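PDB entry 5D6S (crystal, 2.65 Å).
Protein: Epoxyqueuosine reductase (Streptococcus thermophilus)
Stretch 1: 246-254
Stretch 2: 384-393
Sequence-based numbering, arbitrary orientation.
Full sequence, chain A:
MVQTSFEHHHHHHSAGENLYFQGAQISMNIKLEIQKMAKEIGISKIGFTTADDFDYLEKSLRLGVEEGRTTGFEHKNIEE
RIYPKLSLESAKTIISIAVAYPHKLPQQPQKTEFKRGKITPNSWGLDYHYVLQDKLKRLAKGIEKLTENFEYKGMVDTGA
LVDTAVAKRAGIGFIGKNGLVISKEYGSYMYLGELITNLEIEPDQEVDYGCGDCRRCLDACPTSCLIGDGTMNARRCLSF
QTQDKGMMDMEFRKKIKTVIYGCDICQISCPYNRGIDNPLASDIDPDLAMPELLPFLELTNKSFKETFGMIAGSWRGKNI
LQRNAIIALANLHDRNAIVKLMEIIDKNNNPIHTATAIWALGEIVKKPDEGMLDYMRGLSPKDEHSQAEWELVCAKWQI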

ATOM      1  N   GLY A 246      15.362   6.009   1.203  1.00 48.15           N
ATOM      2  CA  GLY A 246      16.681   5.502   1.485  1.00 46.41           C
ATOM      3  C   GLY A 246      16.999   4.191   0.792  1.00 46.11           C
ATOM      4  O   GLY A 246      16.471   3.842  -0.271  1.00 51.42           O
ATOM      5  N   MET A 247      17.848   3.441   1.456  1.00 48.66           N
ATOM      6  CA  MET A 247      18.412   2.248   0.946  1.00 40.71           C
ATOM      7  C   MET A 247      17.675   1.086   1.602  1.00 40.53           C
ATOM      8  O   MET A 247      17.727   0.932   2.815  1.00 44.31           O
ATOM      9  CB  MET A 247      19.882   2.310   1.318  1.00 39.84           C
ATOM     10  CG  MET A 247      20.772   1.483   0.469  1.00 50.97           C
ATOM     11  SD  MET A 247      21.062   2.127  -1.187  1.00 52.80           S
ATOM     12  CE  MET A 247      21.643   0.564  -1.842  1.00 50.32           C
ATOM     13  N   MET A 248      16.986   0.262   0.808  1.00 42.59           N
ATOM     14  CA  MET A 248      16.324  -0.962   1.307  1.00 40.88           C
ATOM     15  C   MET A 248      17.325  -1.958   1.856  1.00 45.26           C
ATOM     16  O   MET A 248      18.211  -2.378   1.126  1.00 52.45           O
ATOM     17  CB  MET A 248      15.538  -1.662   0.183  1.00 47.44           C
ATOM     18  CG  MET A 248      14.682  -2.864   0.615  1.00 49.36           C
ATOM     19  SD  MET A 248      13.623  -3.609  -0.644  1.00 51.94           S
ATOM     20  CE  MET A 248      12.615  -2.239  -1.205  1.00 52.47           C
ATOM     21  N   ASP A 249      17.156  -2.395   3.107  1.00 45.95           N
ATOM     22  CA  ASP A 249      18.070  -3.389   3.698  1.00 49.49           C
ATOM     23  C   ASP A 249      18.128  -4.652   2.851  1.00 51.45           C
ATOM     24  O   ASP A 249      17.124  -5.041   2.236  1.00 54.16           O
ATOM     25  CB  ASP A 249      17.647  -3.772   5.120  1.00 50.07           C
ATOM     26  CG  ASP A 249      18.603  -4.776   5.768  1.00 56.47           C
ATOM     27  OD1 ASP A 249      19.672  -4.339   6.238  1.00 61.95           O
ATOM     28  OD2 ASP A 249      18.290  -6.005   5.806  1.00 56.63           O
ATOM     29  N   MET A 250      19.292  -5.293   2.866  1.00 48.00           N
ATOM     30  CA  MET A 250      19.553  -6.520   2.115  1.00 50.58           C
ATOM     31  C   MET A 250      18.466  -7.573   2.220  1.00 53.70           C
ATOM     32  O   MET A 250      18.140  -8.245   1.240  1.00 58.99           O
ATOM     33  CB  MET A 250      20.879  -7.142   2.581  1.00 50.10           C
ATOM     34  CG  MET A 250      21.450  -8.165   1.601  1.00 51.02           C
ATOM     35  SD  MET A 250      21.964  -7.418   0.051  1.00 52.86           S
ATOM     36  CE  MET A 250      23.371  -6.428   0.502  1.00 44.69           C
ATOM     37  N   GLU A 251      17.923  -7.754   3.409  1.00 54.11           N
ATOM     38  CA  GLU A 251      16.963  -8.831   3.601  1.00 54.11           C
ATOM     39  C   GLU A 251      15.764  -8.722   2.663  1.00 52.65           C
ATOM     40  O   GLU A 251      15.273  -9.735   2.145  1.00 58.73           O
ATOM     41  CB  GLU A 251      16.465  -8.852   5.037  1.00 56.10           C
ATOM     42  CG  GLU A 251      15.489  -9.984   5.343  1.00 66.29           C
ATOM     43  CD  GLU A 251      14.923  -9.928   6.751  1.00 71.44           C
ATOM     44  OE1 GLU A 251      15.539  -9.270   7.637  1.00 74.66           O
ATOM     45  OE2 GLU A 251      13.853 -10.549   6.972  1.00 67.25           O
ATOM     46  N   PHE A 252      15.255  -7.508   2.494  1.00 47.58           N
ATOM     47  CA  PHE A 252      13.970  -7.332   1.806  1.00 46.65           C
ATOM     48  C   PHE A 252      14.076  -7.283   0.296  1.00 45.76           C
ATOM     49  O   PHE A 252      13.082  -7.459  -0.378  1.00 49.21           O
ATOM     50  CB  PHE A 252      13.250  -6.084   2.304  1.00 44.44           C
ATOM     51  CG  PHE A 252      13.194  -5.992   3.777  1.00 45.75           C
ATOM     52  CD1 PHE A 252      12.516  -6.938   4.503  1.00 49.30           C
ATOM     53  CD2 PHE A 252      13.825  -4.969   4.444  1.00 53.36           C
ATOM     54  CE1 PHE A 252      12.456  -6.872   5.881  1.00 48.94           C
ATOM     55  CE2 PHE A 252      13.775  -4.888   5.823  1.00 52.10           C
ATOM     56  CZ  PHE A 252      13.087  -5.851   6.544  1.00 49.89           C
ATOM     57  N   ARG A 253      15.278  -7.055  -0.223  1.00 49.23           N
ATOM     58  CA  ARG A 253      15.496  -6.927  -1.653  1.00 48.66           C
ATOM     59  C   ARG A 253      15.054  -8.194  -2.387  1.00 54.27           C
ATOM     60  O   ARG A 253      14.199  -8.145  -3.300  1.00 55.17           O
ATOM     61  CB  ARG A 253      16.961  -6.644  -1.940  1.00 51.57           C
ATOM     62  CG  ARG A 253      17.459  -5.331  -1.331  1.00 55.79           C
ATOM     63  CD  ARG A 253      18.922  -5.051  -1.625  1.00 54.64           C
ATOM     64  NE  ARG A 253      19.456  -3.975  -0.805  1.00 52.18           N
ATOM     65  CZ  ARG A 253      20.729  -3.601  -0.798  1.00 46.94           C
ATOM     66  NH1 ARG A 253      21.620  -4.172  -1.572  1.00 53.86           N
ATOM     67  NH2 ARG A 253      21.114  -2.633  -0.020  1.00 51.57           N
ATOM     68  N   LYS A 254      15.624  -9.324  -1.980  1.00 56.24           N
ATOM     69  CA  LYS A 254      15.295 -10.608  -2.593  1.00 60.15           C
ATOM     70  C   LYS A 254      13.780 -10.886  -2.477  1.00 59.24           C
ATOM     71  O   LYS A 254      13.145 -11.400  -3.396  1.00 56.71           O
ATOM     72  CB  LYS A 254      16.099 -11.694  -1.912  1.00 65.54           C
ATOM     73  CG  LYS A 254      16.295 -12.937  -2.737  1.00 78.28           C
ATOM     74  CD  LYS A 254      17.063 -13.978  -1.929  1.00 94.59           C
ATOM     75  CE  LYS A 254      16.981 -15.364  -2.562  1.00101.27           C
ATOM     76  NZ  LYS A 254      17.666 -16.391  -1.726  1.00103.38           N
ATOM     77  N   GLU A 384      28.846   6.770   0.970  1.00 59.19           N
ATOM     78  CA  GLU A 384      28.954   5.655   1.889  1.00 59.57           C
ATOM     79  C   GLU A 384      28.086   4.442   1.548  1.00 51.57           C
ATOM     80  O   GLU A 384      28.499   3.322   1.721  1.00 51.21           O
ATOM     81  CB  GLU A 384      28.648   6.138   3.309  1.00 69.40           C
ATOM     82  CG  GLU A 384      28.856   5.067   4.369  1.00 80.32           C
ATOM     83  CD  GLU A 384      28.986   5.608   5.800  1.00 88.80           C
ATOM     84  OE1 GLU A 384      29.720   6.628   6.000  1.00 83.86           O
ATOM     85  OE2 GLU A 384      28.391   4.959   6.723  1.00 83.36           O
ATOM     86  N   HIS A 385      26.885   4.656   1.063  1.00 51.36           N
ATOM     87  CA  HIS A 385      26.052   3.535   0.689  1.00 49.98           C
ATOM     88  C   HIS A 385      26.538   2.789  -0.536  1.00 46.85           C
ATOM     89  O   HIS A 385      26.578   1.562  -0.529  1.00 48.88           O
ATOM     90  CB  HIS A 385      24.646   3.990   0.425  1.00 54.55           C
ATOM     91  CG  HIS A 385      24.030   4.683   1.583  1.00 54.90           C
ATOM     92  ND1 HIS A 385      23.388   4.007   2.599  1.00 63.86           N
ATOM     93  CD2 HIS A 385      23.959   5.999   1.890  1.00 57.99           C
ATOM     94  CE1 HIS A 385      22.932   4.883   3.478  1.00 67.03           C
ATOM     95  NE2 HIS A 385      23.258   6.099   3.064  1.00 59.75           N
ATOM     96  N   SER A 386      26.909   3.528  -1.574  1.00 42.95           N
ATOM     97  CA  SER A 386      27.583   2.926  -2.714  1.00 43.34           C
ATOM     98  C   SER A 386      28.864   2.175  -2.323  1.00 48.04           C
ATOM     99  O   SER A 386      29.086   1.041  -2.766  1.00 43.80           O
ATOM    100  CB  SER A 386      27.907   3.978  -3.741  1.00 48.23           C
ATOM    101  OG  SER A 386      26.708   4.503  -4.299  1.00 58.08           O
ATOM    102  N   GLN A 387      29.675   2.793  -1.456  1.00 47.96           N
ATOM    103  CA  GLN A 387      30.904   2.188  -0.935  1.00 48.88           C
ATOM    104  C   GLN A 387      30.602   0.860  -0.268  1.00 47.48           C
ATOM    105  O   GLN A 387      31.194  -0.164  -0.591  1.00 49.13           O
ATOM    106  CB  GLN A 387      31.562   3.110   0.090  1.00 54.08           C
ATOM    107  CG  GLN A 387      32.909   2.641   0.613  1.00 63.05           C
ATOM    108  CD  GLN A 387      34.032   2.892  -0.376  1.00 78.50           C
ATOM    109  OE1 GLN A 387      34.013   3.879  -1.129  1.00 98.83           O
ATOM    110  NE2 GLN A 387      35.025   2.008  -0.383  1.00 83.45           N
ATOM    111  N   ALA A 388      29.602   0.867   0.598  1.00 45.71           N
ATOM    112  CA  ALA A 388      29.207  -0.334   1.295  1.00 41.71           C
ATOM    113  C   ALA A 388      28.796  -1.459   0.350  1.00 42.89           C
ATOM    114  O   ALA A 388      29.238  -2.604   0.509  1.00 54.88           O
ATOM    115  CB  ALA A 388      28.088  -0.014   2.259  1.00 40.22           C
ATOM    116  N   GLU A 389      27.951  -1.151  -0.623  1.00 43.25           N
ATOM    117  CA  GLU A 389      27.468  -2.173  -1.570  1.00 46.54           C
ATOM    118  C   GLU A 389      28.611  -2.664  -2.434  1.00 45.01           C
ATOM    119  O   GLU A 389      28.696  -3.844  -2.744  1.00 49.89           O
ATOM    120  CB  GLU A 389      26.332  -1.627  -2.470  1.00 45.31           C
ATOM    121  CG  GLU A 389      25.062  -1.216  -1.740  1.00 41.78           C
ATOM    122  CD  GLU A 389      24.418  -2.349  -0.955  1.00 46.64           C
ATOM    123  OE1 GLU A 389      23.877  -2.085   0.142  1.00 49.84           O
ATOM    124  OE2 GLU A 389      24.464  -3.522  -1.407  1.00 45.59           O
ATOM    125  N   TRP A 390      29.486  -1.745  -2.807  1.00 43.65           N
ATOM    126  CA  TRP A 390      30.653  -2.065  -3.609  1.00 49.44           C
ATOM    127  C   TRP A 390      31.577  -3.042  -2.895  1.00 48.89           C
ATOM    128  O   TRP A 390      32.029  -4.014  -3.500  1.00 51.68           O
ATOM    129  CB  TRP A 390      31.411  -0.780  -3.941  1.00 55.63           C
ATOM    130  CG  TRP A 390      32.687  -0.954  -4.686  1.00 62.08           C
ATOM    131  CD1 TRP A 390      32.830  -1.336  -5.977  1.00 69.08           C
ATOM    132  CD2 TRP A 390      34.000  -0.708  -4.194  1.00 62.12           C
ATOM    133  NE1 TRP A 390      34.155  -1.337  -6.330  1.00 69.28           N
ATOM    134  CE2 TRP A 390      34.895  -0.957  -5.251  1.00 64.04           C
ATOM    135  CE3 TRP A 390      34.506  -0.300  -2.961  1.00 66.26           C
ATOM    136  CZ2 TRP A 390      36.254  -0.821  -5.115  1.00 68.54           C
ATOM    137  CZ3 TRP A 390      35.878  -0.155  -2.823  1.00 66.54           C
ATOM    138  CH2 TRP A 390      36.731  -0.409  -3.890  1.00 72.22           C
ATOM    139  N   GLU A 391      31.888  -2.767  -1.635  1.00 47.35           N
ATOM    140  CA  GLU A 391      32.724  -3.683  -0.847  1.00 52.11           C
ATOM    141  C   GLU A 391      32.162  -5.100  -0.853  1.00 51.15           C
ATOM    142  O   GLU A 391      32.900  -6.059  -0.935  1.00 48.92           O
ATOM    143  CB  GLU A 391      32.858  -3.197   0.592  1.00 53.39           C
ATOM    144  CG  GLU A 391      33.792  -2.028   0.733  1.00 60.13           C
ATOM    145  CD  GLU A 391      33.747  -1.394   2.118  1.00 69.66           C
ATOM    146  OE1 GLU A 391      33.262  -2.061   3.065  1.00 70.91           O
ATOM    147  OE2 GLU A 391      34.203  -0.222   2.249  1.00 65.77           O
ATOM    148  N   LEU A 392      30.851  -5.216  -0.747  1.00 49.87           N
ATOM    149  CA  LEU A 392      30.220  -6.529  -0.729  1.00 55.88           C
ATOM    150  C   LEU A 392      30.356  -7.261  -2.051  1.00 56.95           C
ATOM    151  O   LEU A 392      30.559  -8.473  -2.059  1.00 74.52           O
ATOM    152  CB  LEU A 392      28.733  -6.418  -0.354  1.00 54.52           C
ATOM    153  CG  LEU A 392      28.468  -6.286   1.151  1.00 57.04           C
ATOM    154  CD1 LEU A 392      27.098  -5.685   1.437  1.00 60.29           C
ATOM    155  CD2 LEU A 392      28.595  -7.636   1.836  1.00 57.62           C
ATOM    156  N   VAL A 393      30.193  -6.553  -3.171  1.00 55.35           N
ATOM    157  CA  VAL A 393      30.300  -7.205  -4.486  1.00 55.34           C
ATOM    158  C   VAL A 393      31.740  -7.621  -4.683  1.00 57.26           C
ATOM    159  O   VAL A 393      32.028  -8.758  -4.983  1.00 60.96           O
ATOM    160  CB  VAL A 393      29.816  -6.303  -5.641  1.00 51.85           C
ATOM    161  CG1 VAL A 393      30.190  -6.913  -6.962  1.00 53.56           C
ATOM    162  CG2 VAL A 393      28.304  -6.109  -5.575  1.00 53.65           C
TER

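Stretch 2 is a regular helix from end to end, held by successive i to i+4 backbone bonds such as Glu389 N to His385 O at 3.0 Å. Stretch 1 begins as loop and turns into a weakly bonded helix near Met250. Asp249 caps that helix: its short side chain reaches forward over the start of the helix, and OD2 accepts from Glu251 N at 3.0 Å, satisfying an amide that the first turn leaves without a backbone partner. The helix axes come no closer than 14.9 Å and their directions differ by 71°, so long side chains must span the gap. Even the nearest CA atoms, those of Met247 and His385, lie 7.8 Å apart.

The central link is a salt bridge between Arg253 and Glu389, a paired, two-pronged contact. Arg253 NH1 donates to Glu389 OE2 at 2.9 Å and NH2 to OE1 at 2.8 Å, both nearly straight, with the carboxylate at the guanidinium edge, where the N-H bonds point. Arginine suits this place because it has donors to spare: NE also bonds to Met248 O at 2.8 Å, and NH2 to the same oxygen at 3.1 Å. The guanidinium thus ties the loop carbonyl to the opposing helix. Both charged residues are buried, which makes their mutual neutralization especially valuable.

Two methionines pack beside this pair. Met247 sends its CE to within 3.9 Å of Glu389 CG, packing against the aliphatic part of the glutamate, while its CB lies 4.1 Å from His385 ND1. Its sulfur sits obliquely to the imidazole, 5.4 Å from SD to the ring centroid. Met250, with its flexible unbranched chain, brings CE 3.9 Å from Leu392 CD1, an apolar contact, and 3.6 Å from Glu389 OE2. Altogether the stretches bury a modest 235 Å².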